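PDB 4FB5: probable oxidoreductase protein from Rhizobium etli, which probably acts as a nucleotide-binding oxidoreductase of the GFO/IDH/MocA family. Local coordinates for residues 48-53 / 345-350; 84-89 / 107-112; 178-183 / 216-221; 185-190 / 195-200. All blocks are in the same frame, centred on the assembly; numbering follows the deposited sequence.

Contact 1. Residues 48-53 / 345-350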
loop_
_atom_site.group_PDB
_atom_site.type_symbol
_atom_site.label_atom_id
_atom_site.label_comp_id
_atom_site.label_asym_id
_atom_site.label_seq_id
_atom_site.Cartn_x
_atom_site.Cartn_y
_atom_site.Cartn_z
ATOM N N LYS A 48 -7.805 3.733 -34.433
ATOM C CA LYS A 48 -8.178 2.655 -35.314
ATOM C C LYS A 48 -7.383 1.429 -35.048
ATOM O O LYS A 48 -7.986 0.382 -34.882
ATOM C CB LYS A 48 -8.145 3.016 -36.800
ATOM C CG LYS A 48 -8.961 2.054 -37.673
ATOM C CD LYS A 48 -8.492 2.163 -39.118
ATOM C CE LYS A 48 -9.503 1.603 -40.125
ATOM N NZ LYS A 48 -9.309 0.117 -40.267
ATOM N N THR A 49 -6.060 1.530 -35.005
ATOM C CA THR A 49 -5.254 0.341 -34.653
ATOM C C THR A 49 -5.628 -0.331 -33.317
ATOM O O THR A 49 -5.707 -1.550 -33.239
ATOM C CB THR A 49 -3.773 0.606 -34.631
ATOM O OG1 THR A 49 -3.388 1.300 -35.827
ATOM C CG2 THR A 49 -3.051 -0.721 -34.562
ATOM N N VAL A 50 -5.876 0.462 -32.278
ATOM C CA VAL A 50 -6.365 -0.063 -31.012
ATOM C C VAL A 50 -7.763 -0.688 -31.121
ATOM O O VAL A 50 -7.961 -1.856 -30.753
ATOM C CB VAL A 50 -6.429 1.043 -29.945
ATOM C CG1 VAL A 50 -6.957 0.470 -28.620
ATOM C CG2 VAL A 50 -5.090 1.645 -29.767
ATOM N N PHE A 51 -8.726 0.102 -31.588
ATOM C CA PHE A 51 -10.113 -0.292 -31.539
ATOM C C PHE A 51 -10.565 -1.152 -32.717
ATOM O O PHE A 51 -11.315 -2.109 -32.507
ATOM C CB PHE A 51 -11.021 0.933 -31.384
ATOM C CG PHE A 51 -11.232 1.354 -29.960
ATOM C CD1 PHE A 51 -12.162 0.710 -29.159
ATOM C CD2 PHE A 51 -10.477 2.373 -29.400
ATOM C CE1 PHE A 51 -12.346 1.099 -27.819
ATOM C CE2 PHE A 51 -10.660 2.757 -28.073
ATOM C CZ PHE A 51 -11.593 2.118 -27.288
ATOM N N GLY A 52 -10.150 -0.819 -33.945
ATOM C CA GLY A 52 -10.400 -1.692 -35.112
ATOM C C GLY A 52 -11.738 -1.542 -35.854
ATOM O O GLY A 52 -11.862 -1.915 -37.014
ATOM N N ASP A 53 -12.737 -0.983 -35.183
ATOM C CA ASP A 53 -14.099 -0.916 -35.700
ATOM C C ASP A 53 -14.423 0.445 -36.284
ATOM O O ASP A 53 -15.598 0.815 -36.394
ATOM C CB ASP A 53 -15.111 -1.256 -34.593
ATOM C CG ASP A 53 -14.826 -0.512 -33.271
ATOM O OD1 ASP A 53 -15.771 -0.034 -32.595
ATOM O OD2 ASP A 53 -13.636 -0.415 -32.897
ATOM N N LEU A 345 -6.194 6.935 -22.045
ATOM C CA LEU A 345 -7.512 7.481 -21.772
ATOM C C LEU A 345 -7.989 8.464 -22.828
ATOM O O LEU A 345 -9.181 8.699 -22.956
ATOM C CB LEU A 345 -7.513 8.215 -20.445
ATOM C CG LEU A 345 -7.022 7.480 -19.212
ATOM C CD1 LEU A 345 -6.868 8.499 -18.130
ATOM C CD2 LEU A 345 -7.994 6.408 -18.800
ATOM N N LYS A 346 -7.062 9.077 -23.553
ATOM C CA LYS A 346 -7.450 9.998 -24.588
ATOM C C LYS A 346 -7.902 9.236 -25.830
ATOM O O LYS A 346 -8.790 9.707 -26.535
ATOM C CB LYS A 346 -6.333 10.975 -24.945
ATOM C CG LYS A 346 -6.846 12.399 -25.273
ATOM C CD LYS A 346 -7.412 13.087 -24.026
ATOM C CE LYS A 346 -8.109 14.413 -24.313
ATOM N NZ LYS A 346 -8.249 15.243 -23.046
ATOM N N ILE A 347 -7.317 8.066 -26.072
ATOM C CA ILE A 347 -7.674 7.213 -27.203
ATOM C C ILE A 347 -9.124 6.721 -27.062
ATOM O O ILE A 347 -9.912 6.763 -28.008
ATOM C CB ILE A 347 -6.739 5.985 -27.275
ATOM C CG1 ILE A 347 -5.298 6.395 -27.558
ATOM C CG2 ILE A 347 -7.243 4.982 -28.290
ATOM C CD1 ILE A 347 -4.293 5.236 -27.500
ATOM N N ILE A 348 -9.477 6.263 -25.864
ATOM C CA ILE A 348 -10.836 5.829 -25.564
ATOM C C ILE A 348 -11.797 7.009 -25.745
ATOM O O ILE A 348 -12.820 6.890 -26.407
ATOM C CB ILE A 348 -10.881 5.294 -24.147
ATOM C CG1 ILE A 348 -10.114 3.976 -24.079
ATOM C CG2 ILE A 348 -12.292 5.135 -23.658
ATOM C CD1 ILE A 348 -9.639 3.583 -22.685
ATOM N N GLU A 349 -11.472 8.165 -25.179
ATOM C CA GLU A 349 -12.312 9.355 -25.388
ATOM C C GLU A 349 -12.474 9.694 -26.890
ATOM O O GLU A 349 -13.550 10.009 -27.338
ATOM C CB GLU A 349 -11.734 10.542 -24.633
ATOM C CG GLU A 349 -12.551 11.802 -24.757
ATOM C CD GLU A 349 -12.046 12.911 -23.855
ATOM O OE1 GLU A 349 -11.307 13.767 -24.394
ATOM O OE2 GLU A 349 -12.377 12.912 -22.623
ATOM N N CYS A 350 -11.388 9.616 -27.649
ATOM C CA CYS A 350 -11.426 9.765 -29.084
ATOM C C CYS A 350 -12.395 8.737 -29.688
ATOM O O CYS A 350 -13.288 9.072 -30.486
ATOM C CB CYS A 350 -10.021 9.595 -29.662
ATOM S SG CYS A 350 -10.005 9.665 -31.465
#
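Val50 and Phe51 stand opposite Ile347 and Ile348 in a helix-to-helix contact, the paired CA atoms of Val50 and Ile347 lying 8.3 Å apart and those of Phe51 and Ile348 8.6 Å. The last turn of helix 47-51, part of the Rossmann-fold region, is thereby set against helix 344-358 from far along the chain, and no hydrogen bond crosses between them. Phe51 points its CB at the other helix and, with its first torsion at -86°, meets the backbone there obliquely through CE2 and CZ of the ring. CE2 of Phe51 is 4.0 Å from CA of Ile348, while CZ of Phe51 is 4.0 Å from CG1 of Ile348, whose side chain crosses the phenylalanine at about a right angle. The branch methyl CG2 of Ile347 serves two neighbours, meeting CE2 of Phe51 at 4.1 Å and CG2 of Val50. An alanine in place of Phe51 would probably open a gap beside Ile348 and leave CG2 of Ile347 with Val50 as its remaining neighbour from 48-53. Phe332 of helix 329-332 packs on Val50, Ile347 and Ile348, and Leu42 of a second subunit also rests on Val50. The valine thus joins the intrachain contact to the assembly, its methyl CG2 lying 4.2 Å from CG2 of Ile347.

Contact 2. Residues 84-89 / 107-112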
loop_
_atom_site.group_PDB
_atom_site.type_symbol
_atom_site.label_atom_id
_atom_site.label_comp_id
_atom_site.label_asym_id
_atom_site.label_seq_id
_atom_site.Cartn_x
_atom_site.Cartn_y
_atom_site.Cartn_z
ATOM N N ALA A 84 -0.762 29.294 -39.492
ATOM C CA ALA A 84 -0.830 30.020 -38.217
ATOM C C ALA A 84 -2.109 30.864 -38.156
ATOM O O ALA A 84 -2.294 31.702 -37.273
ATOM C CB ALA A 84 0.427 30.863 -37.992
ATOM N N ASP A 85 -2.983 30.606 -39.124
ATOM C CA ASP A 85 -4.326 31.132 -39.126
ATOM C C ASP A 85 -5.280 29.967 -38.833
ATOM O O ASP A 85 -5.391 29.016 -39.617
ATOM C CB ASP A 85 -4.630 31.796 -40.484
ATOM C CG ASP A 85 -6.097 32.255 -40.622
ATOM O OD1 ASP A 85 -6.924 32.020 -39.695
ATOM O OD2 ASP A 85 -6.424 32.851 -41.677
ATOM N N TRP A 86 -5.964 30.041 -37.697
ATOM C CA TRP A 86 -6.876 28.977 -37.326
ATOM C C TRP A 86 -8.237 29.114 -37.977
ATOM O O TRP A 86 -8.911 28.105 -38.207
ATOM C CB TRP A 86 -7.028 28.893 -35.827
ATOM C CG TRP A 86 -7.507 30.127 -35.183
ATOM C CD1 TRP A 86 -6.742 31.146 -34.690
ATOM C CD2 TRP A 86 -8.866 30.468 -34.899
ATOM N NE1 TRP A 86 -7.547 32.110 -34.122
ATOM C CE2 TRP A 86 -8.856 31.719 -34.242
ATOM C CE3 TRP A 86 -10.091 29.838 -35.134
ATOM C CZ2 TRP A 86 -10.026 32.354 -33.825
ATOM C CZ3 TRP A 86 -11.250 30.465 -34.721
ATOM C CH2 TRP A 86 -11.211 31.712 -34.070
ATOM N N ARG A 87 -8.644 30.351 -38.267
ATOM C CA ARG A 87 -9.880 30.572 -39.005
ATOM C C ARG A 87 -9.788 29.938 -40.396
ATOM O O ARG A 87 -10.807 29.667 -41.021
ATOM C CB ARG A 87 -10.230 32.058 -39.092
ATOM C CG ARG A 87 -10.629 32.668 -37.769
ATOM C CD ARG A 87 -10.359 34.156 -37.726
ATOM N NE ARG A 87 -9.894 34.561 -36.401
ATOM C CZ ARG A 87 -10.065 35.769 -35.864
ATOM N NH1 ARG A 87 -10.719 36.723 -36.523
ATOM N NH2 ARG A 87 -9.585 36.030 -34.656
ATOM N N ALA A 88 -8.560 29.675 -40.846
ATOM C CA ALA A 88 -8.297 29.002 -42.125
ATOM C C ALA A 88 -8.471 27.487 -42.021
ATOM O O ALA A 88 -9.099 26.861 -42.883
ATOM C CB ALA A 88 -6.904 29.345 -42.629
ATOM N N LEU A 89 -7.906 26.905 -40.964
ATOM C CA LEU A 89 -8.146 25.505 -40.617
ATOM C C LEU A 89 -9.647 25.219 -40.528
ATOM O O LEU A 89 -10.151 24.253 -41.111
ATOM C CB LEU A 89 -7.481 25.195 -39.278
ATOM C CG LEU A 89 -7.467 23.729 -38.821
ATOM C CD1 LEU A 89 -6.267 23.451 -37.930
ATOM C CD2 LEU A 89 -8.773 23.320 -38.118
ATOM N N HIS A 107 -11.047 29.018 -26.227
ATOM C CA HIS A 107 -12.043 27.963 -26.500
ATOM C C HIS A 107 -13.339 28.498 -27.120
ATOM O O HIS A 107 -13.685 28.120 -28.237
ATOM C CB HIS A 107 -12.370 27.123 -25.261
ATOM C CG HIS A 107 -11.217 26.329 -24.749
ATOM N ND1 HIS A 107 -11.013 26.106 -23.406
ATOM C CD2 HIS A 107 -10.191 25.727 -25.393
ATOM C CE1 HIS A 107 -9.919 25.386 -23.244
ATOM N NE2 HIS A 107 -9.399 25.144 -24.435
ATOM N N ALA A 108 -14.033 29.379 -26.406
ATOM C CA ALA A 108 -15.299 29.933 -26.900
ATOM C C ALA A 108 -15.235 30.327 -28.370
ATOM O O ALA A 108 -16.001 29.805 -29.193
ATOM C CB ALA A 108 -15.736 31.118 -26.062
ATOM N N GLU A 109 -14.289 31.218 -28.683
ATOM C CA GLU A 109 -14.134 31.823 -30.005
ATOM C C GLU A 109 -13.999 30.758 -31.080
ATOM O O GLU A 109 -14.649 30.787 -32.126
ATOM C CB GLU A 109 -12.873 32.674 -29.979
ATOM C CG GLU A 109 -12.997 34.093 -30.546
ATOM C CD GLU A 109 -11.635 34.825 -30.549
ATOM O OE1 GLU A 109 -10.733 34.397 -29.775
ATOM O OE2 GLU A 109 -11.471 35.812 -31.320
HETATM N N MSE A 110 -13.175 29.782 -30.782
HETATM C CA MSE A 110 -12.792 28.827 -31.769
HETATM C C MSE A 110 -13.854 27.774 -31.944
HETATM O O MSE A 110 -14.276 27.484 -33.061
HETATM C CB MSE A 110 -11.460 28.224 -31.379
HETATM C CG MSE A 110 -10.384 29.283 -31.126
HETATM SE SE MSE A 110 -8.614 28.468 -31.012
HETATM C CE MSE A 110 -7.469 30.054 -30.889
ATOM N N ALA A 111 -14.312 27.214 -30.839
ATOM C CA ALA A 111 -15.303 26.159 -30.903
ATOM C C ALA A 111 -16.556 26.630 -31.655
ATOM O O ALA A 111 -17.163 25.875 -32.422
ATOM C CB ALA A 111 -15.648 25.713 -29.507
ATOM N N ILE A 112 -16.934 27.880 -31.410
ATOM C CA ILE A 112 -18.054 28.509 -32.082
ATOM C C ILE A 112 -17.756 28.723 -33.567
ATOM O O ILE A 112 -18.525 28.284 -34.432
ATOM C CB ILE A 112 -18.428 29.824 -31.420
ATOM C CG1 ILE A 112 -19.056 29.539 -30.052
ATOM C CG2 ILE A 112 -19.396 30.587 -32.301
ATOM C CD1 ILE A 112 -19.310 30.767 -29.199
#
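Trp86 lies flat against Met110, present here as selenomethionine, where two helices of the Rossmann fold, 86-91 and 107-116, run close together. This is the tight part of the contact. The Met110 chain, extended beyond CG, runs across one face of the indole: CG sits 3.8 Å from the centroid of the six-membered ring of Trp86, only 9° off the ring normal, in a CH-pi contact. Further out, the SE atom of Met110 hovers 4.5 Å from the centroid of the five-membered ring of Trp86, a Met-aromatic contact made over the same face. With chi1 at 58°, CG of Trp86 falls between its own backbone N and carbonyl carbon, and the far end of the indole comes up to the helix backbone, CZ3 of Trp86 lying 3.7 Å from CA of Met110. Leu89 and Ala111 meanwhile face the parallel sheet, packing on strands 58-63 and 120-123.

The solvent side is loose by comparison. Arg87 lays CG over the opposite face of the indole and, bent at its third torsion, brings its guanidinium near Glu109, but the carboxylate oxygen stands well out of the guanidinium plane and no N-H points at it. The pairing is a long salt bridge, with NH2 of Arg87 and OE2 of Glu109 3.8 Å apart.

Contact 3. Residues 178-183 / 216-221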
loop_
_atom_site.group_PDB
_atom_site.type_symbol
_atom_site.label_atom_id
_atom_site.label_comp_id
_atom_site.label_asym_id
_atom_site.label_seq_id
_atom_site.Cartn_x
_atom_site.Cartn_y
_atom_site.Cartn_z
ATOM N N VAL A 178 -20.223 10.225 -0.397
ATOM C CA VAL A 178 -19.150 10.163 -1.382
ATOM C C VAL A 178 -18.098 11.210 -1.119
ATOM O O VAL A 178 -18.444 12.343 -0.927
ATOM C CB VAL A 178 -19.664 10.359 -2.804
ATOM C CG1 VAL A 178 -18.492 10.452 -3.774
ATOM C CG2 VAL A 178 -20.606 9.241 -3.173
ATOM N N ARG A 179 -16.828 10.800 -1.141
ATOM C CA ARG A 179 -15.650 11.666 -0.968
ATOM C C ARG A 179 -14.828 11.712 -2.243
ATOM O O ARG A 179 -14.636 10.674 -2.867
ATOM C CB ARG A 179 -14.785 11.096 0.138
ATOM C CG ARG A 179 -15.378 11.404 1.452
ATOM C CD ARG A 179 -14.770 10.578 2.536
ATOM N NE ARG A 179 -15.591 10.487 3.748
ATOM C CZ ARG A 179 -15.222 9.813 4.840
ATOM N NH1 ARG A 179 -14.054 9.174 4.845
ATOM N NH2 ARG A 179 -16.008 9.736 5.927
ATOM N N VAL A 180 -14.286 12.872 -2.619
ATOM C CA VAL A 180 -13.500 12.978 -3.886
ATOM C C VAL A 180 -12.378 13.979 -3.813
ATOM O O VAL A 180 -12.646 15.112 -3.524
ATOM C CB VAL A 180 -14.393 13.400 -5.046
ATOM C CG1 VAL A 180 -13.603 13.474 -6.282
ATOM C CG2 VAL A 180 -15.368 12.358 -5.252
ATOM N N GLU A 181 -11.129 13.608 -4.068
ATOM C CA GLU A 181 -10.022 14.548 -3.797
ATOM C C GLU A 181 -9.294 14.733 -5.066
ATOM O O GLU A 181 -8.932 13.749 -5.678
ATOM C CB GLU A 181 -9.022 14.005 -2.769
ATOM C CG GLU A 181 -9.525 13.928 -1.288
ATOM C CD GLU A 181 -8.693 12.957 -0.367
ATOM O OE1 GLU A 181 -7.433 12.976 -0.423
ATOM O OE2 GLU A 181 -9.279 12.173 0.434
HETATM N N MSE A 182 -9.060 15.958 -5.501
HETATM C CA MSE A 182 -8.094 16.119 -6.592
HETATM C C MSE A 182 -6.919 16.999 -6.231
HETATM O O MSE A 182 -7.094 18.213 -6.057
HETATM C CB MSE A 182 -8.698 16.562 -7.931
HETATM C CG MSE A 182 -7.611 16.717 -8.997
HETATM SE SE MSE A 182 -8.312 16.794 -10.798
HETATM C CE MSE A 182 -6.715 16.719 -11.959
ATOM N N ASP A 183 -5.736 16.372 -6.151
ATOM C CA ASP A 183 -4.510 17.059 -5.742
ATOM C C ASP A 183 -3.279 16.937 -6.659
ATOM O O ASP A 183 -2.965 15.853 -7.212
ATOM C CB ASP A 183 -4.116 16.646 -4.344
ATOM C CG ASP A 183 -5.287 16.511 -3.440
ATOM O OD1 ASP A 183 -6.132 17.454 -3.383
ATOM O OD2 ASP A 183 -5.367 15.447 -2.764
ATOM N N SER A 216 -16.910 15.917 -13.091
ATOM C CA SER A 216 -17.207 15.090 -14.229
ATOM C C SER A 216 -17.343 13.663 -13.747
ATOM O O SER A 216 -18.219 12.934 -14.229
ATOM C CB SER A 216 -16.189 15.235 -15.354
ATOM O OG SER A 216 -14.992 14.522 -15.127
ATOM N N LEU A 217 -16.541 13.258 -12.748
ATOM C CA LEU A 217 -16.708 11.885 -12.268
ATOM C C LEU A 217 -18.026 11.655 -11.528
ATOM O O LEU A 217 -18.711 10.659 -11.785
ATOM C CB LEU A 217 -15.514 11.386 -11.454
ATOM C CG LEU A 217 -14.195 11.203 -12.221
ATOM C CD1 LEU A 217 -13.072 11.033 -11.198
ATOM C CD2 LEU A 217 -14.229 10.037 -13.237
ATOM N N LEU A 218 -18.393 12.576 -10.630
ATOM C CA LEU A 218 -19.650 12.446 -9.935
ATOM C C LEU A 218 -20.810 12.433 -10.951
ATOM O O LEU A 218 -21.876 11.826 -10.689
ATOM C CB LEU A 218 -19.813 13.533 -8.881
ATOM C CG LEU A 218 -18.698 13.542 -7.821
ATOM C CD1 LEU A 218 -18.963 14.484 -6.723
ATOM C CD2 LEU A 218 -18.437 12.183 -7.221
ATOM N N TRP A 219 -20.575 13.049 -12.118
ATOM C CA TRP A 219 -21.616 13.201 -13.084
ATOM C C TRP A 219 -21.828 11.855 -13.692
ATOM O O TRP A 219 -22.926 11.309 -13.668
ATOM C CB TRP A 219 -21.246 14.202 -14.177
ATOM C CG TRP A 219 -22.226 14.128 -15.276
ATOM C CD1 TRP A 219 -23.508 14.615 -15.255
ATOM C CD2 TRP A 219 -22.081 13.442 -16.546
ATOM N NE1 TRP A 219 -24.162 14.307 -16.439
ATOM C CE2 TRP A 219 -23.307 13.608 -17.254
ATOM C CE3 TRP A 219 -21.024 12.770 -17.179
ATOM C CZ2 TRP A 219 -23.505 13.106 -18.556
ATOM C CZ3 TRP A 219 -21.222 12.274 -18.482
ATOM C CH2 TRP A 219 -22.465 12.436 -19.142
ATOM N N TYR A 220 -20.750 11.321 -14.244
ATOM C CA TYR A 220 -20.715 9.987 -14.862
ATOM C C TYR A 220 -21.328 8.903 -13.999
ATOM O O TYR A 220 -22.084 8.067 -14.485
ATOM C CB TYR A 220 -19.281 9.625 -15.101
ATOM C CG TYR A 220 -19.092 8.377 -15.872
ATOM C CD1 TYR A 220 -19.585 8.259 -17.182
ATOM C CD2 TYR A 220 -18.384 7.315 -15.323
ATOM C CE1 TYR A 220 -19.390 7.089 -17.898
ATOM C CE2 TYR A 220 -18.198 6.159 -16.013
ATOM C CZ TYR A 220 -18.691 6.044 -17.299
ATOM O OH TYR A 220 -18.490 4.873 -17.982
ATOM N N LEU A 221 -20.990 8.933 -12.714
ATOM C CA LEU A 221 -21.428 7.929 -11.756
ATOM C C LEU A 221 -22.853 8.162 -11.199
ATOM O O LEU A 221 -23.602 7.198 -10.969
ATOM C CB LEU A 221 -20.433 7.886 -10.597
ATOM C CG LEU A 221 -19.090 7.247 -10.942
ATOM C CD1 LEU A 221 -18.076 7.390 -9.791
ATOM C CD2 LEU A 221 -19.304 5.801 -11.274
#
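Leu218 fills the meeting point between helix 206-221 and strand 175-183, an inner strand of the large mixed sheet in the GFO/IDH/MocA C-terminal domain. Alternation along the strand is the principle at work: Val178 and Val180 both face the helix, whereas Arg179 and Glu181 between and beyond them form salt bridges with Glu181, Asp183 and Arg179 of a third subunit. One strand therefore has an apolar face inside its own chain and a charged face for the assembly. Along the helix, Ser216 comes first and supplies the carbonyl that receives Tyr220 N. Leu217 follows, directed toward the strand but packing on Ile282 of the neighbouring strand and on Met160 of helix 158-168. Leu218 then makes the contact, its CA 8.6 Å from that of Val180. Its CG lies beside the backbone N (chi1 -58°), which sets the branch methyl CD2 against the strand, the leucine and the valines running alongside one another in opposed directions. Tyr220 turns elsewhere, forming a cation-pi pair with Arg164. At the end of the helix Leu221 rests on Ile163 and Arg164, its N bonded to the carbonyl O of Leu217. All the direct touching thus falls to a single methyl: CD2 of Leu218 is 3.9 Å from CG1 of Val178 and 3.7 Å from CG2 of Val180.

Contact 4. Residues 185-190 / 195-200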
loop_
_atom_site.group_PDB
_atom_site.type_symbol
_atom_site.label_atom_id
_atom_site.label_comp_id
_atom_site.label_asym_id
_atom_site.label_seq_id
_atom_site.Cartn_x
_atom_site.Cartn_y
_atom_site.Cartn_z
ATOM N N ASP A 185 0.807 19.275 -7.056
ATOM C CA ASP A 185 1.683 20.184 -6.333
ATOM C C ASP A 185 2.428 21.164 -7.217
ATOM O O ASP A 185 3.439 21.704 -6.794
ATOM C CB ASP A 185 2.675 19.437 -5.454
ATOM C CG ASP A 185 3.574 18.493 -6.247
ATOM O OD1 ASP A 185 3.541 18.529 -7.512
ATOM O OD2 ASP A 185 4.296 17.701 -5.594
ATOM N N PHE A 186 1.914 21.411 -8.426
ATOM C CA PHE A 186 2.581 22.349 -9.315
ATOM C C PHE A 186 2.380 23.833 -8.927
ATOM O O PHE A 186 3.020 24.699 -9.513
ATOM C CB PHE A 186 2.242 22.089 -10.805
ATOM C CG PHE A 186 0.840 22.422 -11.188
ATOM C CD1 PHE A 186 0.483 23.716 -11.490
ATOM C CD2 PHE A 186 -0.130 21.427 -11.294
ATOM C CE1 PHE A 186 -0.875 24.070 -11.847
ATOM C CE2 PHE A 186 -1.462 21.754 -11.693
ATOM C CZ PHE A 186 -1.829 23.099 -11.958
HETATM N N MSE A 187 1.527 24.125 -7.943
HETATM C CA MSE A 187 1.544 25.470 -7.344
HETATM C C MSE A 187 2.113 25.482 -5.929
HETATM O O MSE A 187 2.017 26.506 -5.239
HETATM C CB MSE A 187 0.164 26.106 -7.332
HETATM C CG MSE A 187 -0.461 26.100 -8.703
HETATM SE SE MSE A 187 0.068 27.639 -9.804
HETATM C CE MSE A 187 0.086 26.673 -11.376
ATOM N N ALA A 188 2.690 24.380 -5.482
ATOM C CA ALA A 188 3.102 24.305 -4.094
ATOM C C ALA A 188 4.262 25.212 -3.848
ATOM O O ALA A 188 4.360 25.806 -2.798
ATOM C CB ALA A 188 3.480 22.906 -3.720
ATOM N N ASP A 189 5.153 25.310 -4.811
ATOM C CA ASP A 189 6.354 26.082 -4.614
ATOM C C ASP A 189 6.018 27.567 -4.769
ATOM O O ASP A 189 5.641 28.037 -5.846
ATOM C CB ASP A 189 7.446 25.625 -5.554
ATOM C CG ASP A 189 8.608 26.546 -5.578
ATOM O OD1 ASP A 189 8.585 27.603 -4.908
ATOM O OD2 ASP A 189 9.572 26.234 -6.308
ATOM N N PRO A 190 6.144 28.308 -3.675
ATOM C CA PRO A 190 5.731 29.707 -3.729
ATOM C C PRO A 190 6.626 30.606 -4.562
ATOM O O PRO A 190 6.239 31.753 -4.775
ATOM C CB PRO A 190 5.749 30.153 -2.256
ATOM C CG PRO A 190 6.701 29.227 -1.595
ATOM C CD PRO A 190 6.663 27.901 -2.362
ATOM N N TYR A 195 1.938 33.488 -13.228
ATOM C CA TYR A 195 1.409 33.489 -14.591
ATOM C C TYR A 195 -0.159 33.413 -14.590
ATOM O O TYR A 195 -0.810 33.640 -13.527
ATOM C CB TYR A 195 2.069 32.409 -15.440
ATOM C CG TYR A 195 1.855 31.009 -14.933
ATOM C CD1 TYR A 195 1.044 30.111 -15.625
ATOM C CD2 TYR A 195 2.460 30.567 -13.729
ATOM C CE1 TYR A 195 0.853 28.795 -15.153
ATOM C CE2 TYR A 195 2.255 29.294 -13.254
ATOM C CZ TYR A 195 1.457 28.416 -13.964
ATOM O OH TYR A 195 1.291 27.145 -13.501
ATOM N N TRP A 196 -0.754 33.113 -15.756
ATOM C CA TRP A 196 -2.195 33.264 -15.868
ATOM C C TRP A 196 -2.987 32.474 -14.820
ATOM O O TRP A 196 -4.134 32.833 -14.519
ATOM C CB TRP A 196 -2.686 32.966 -17.269
ATOM C CG TRP A 196 -2.522 31.576 -17.649
ATOM C CD1 TRP A 196 -1.413 31.007 -18.222
ATOM C CD2 TRP A 196 -3.482 30.530 -17.484
ATOM N NE1 TRP A 196 -1.631 29.670 -18.423
ATOM C CE2 TRP A 196 -2.891 29.345 -17.983
ATOM C CE3 TRP A 196 -4.796 30.476 -16.953
ATOM C CZ2 TRP A 196 -3.559 28.109 -17.973
ATOM C CZ3 TRP A 196 -5.475 29.229 -16.934
ATOM C CH2 TRP A 196 -4.848 28.071 -17.449
ATOM N N LYS A 197 -2.387 31.428 -14.256
ATOM C CA LYS A 197 -3.135 30.575 -13.334
ATOM C C LYS A 197 -3.385 31.213 -12.002
ATOM O O LYS A 197 -3.950 30.572 -11.131
ATOM C CB LYS A 197 -2.482 29.208 -13.133
ATOM C CG LYS A 197 -2.899 28.290 -14.247
ATOM C CD LYS A 197 -2.385 26.889 -14.131
ATOM C CE LYS A 197 -3.152 26.018 -15.135
ATOM N NZ LYS A 197 -2.626 24.627 -15.214
ATOM N N SER A 198 -2.978 32.472 -11.861
ATOM C CA SER A 198 -3.208 33.261 -10.662
ATOM C C SER A 198 -4.032 34.516 -10.924
ATOM O O SER A 198 -4.146 35.372 -10.054
ATOM C CB SER A 198 -1.897 33.655 -10.013
ATOM O OG SER A 198 -1.356 32.564 -9.315
ATOM N N GLU A 199 -4.608 34.622 -12.110
ATOM C CA GLU A 199 -5.433 35.758 -12.471
ATOM C C GLU A 199 -6.890 35.363 -12.400
ATOM O O GLU A 199 -7.295 34.472 -13.101
ATOM C CB GLU A 199 -5.106 36.203 -13.892
ATOM C CG GLU A 199 -3.830 36.984 -13.987
ATOM C CD GLU A 199 -3.650 37.653 -15.379
ATOM O OE1 GLU A 199 -3.135 36.956 -16.316
ATOM O OE2 GLU A 199 -4.020 38.872 -15.521
ATOM N N LEU A 200 -7.670 36.054 -11.575
ATOM C CA LEU A 200 -9.067 35.763 -11.369
ATOM C C LEU A 200 -9.803 35.785 -12.679
ATOM O O LEU A 200 -10.675 34.942 -12.927
ATOM C CB LEU A 200 -9.695 36.775 -10.410
ATOM C CG LEU A 200 -11.167 36.544 -10.018
ATOM C CD1 LEU A 200 -11.406 35.243 -9.287
ATOM C CD2 LEU A 200 -11.655 37.627 -9.147
#
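The long loop that leads from strand 175-183 to helix 206-221 folds back on itself here, Phe186 and Met187 meeting Tyr195 and Lys197 around a short 3-10 turn. The Lys197 chain, extended beyond CG, crosses the Phe186 side chain at about a right angle. CD of Lys197 lies 3.9 Å from CE1 of Phe186 and NZ of Lys197 3.7 Å from CZ of Phe186, an oblique approach to the ring. Met187, a selenomethionine bent at its second and third torsions, brings SE to 5.3 Å from the centroid of the Tyr195 ring, a Met-aromatic contact that is again oblique; the modelled position of its methyl against the tyrosine hydroxyl is doubtful. An alanine in place of Phe186 would probably leave CD and NZ of Lys197 without their aromatic neighbour, the amine then relying on Asp209 to hold it. That ammonium forms a salt bridge with Asp209 of helix 206-221, so the polar end of Lys197 is satisfied there, while Phe186 offers it and the carbon chain behind it an apolar neighbour.

From the N terminus, the chain first passes 48-53, whose partner waits nearly three hundred residues further on, so contact 1 closes the widest loop and encloses the other three. Contact 2 closes early within the Rossmann-fold region, tying two successive helices together well before the chain reaches contact 3. Contact 3 then spans the connection from the central strand of the C-terminal sheet to the helix that packs on it, and contact 4 lies within that connection, pinching a shorter loop. No contacts cross. Contact 2 belongs to the Rossmann-type sheet and contact 3 to the large mixed sheet, with centres about 31 Å apart. Contact 1 brings the late helix 344-358 back to the Rossmann-fold region.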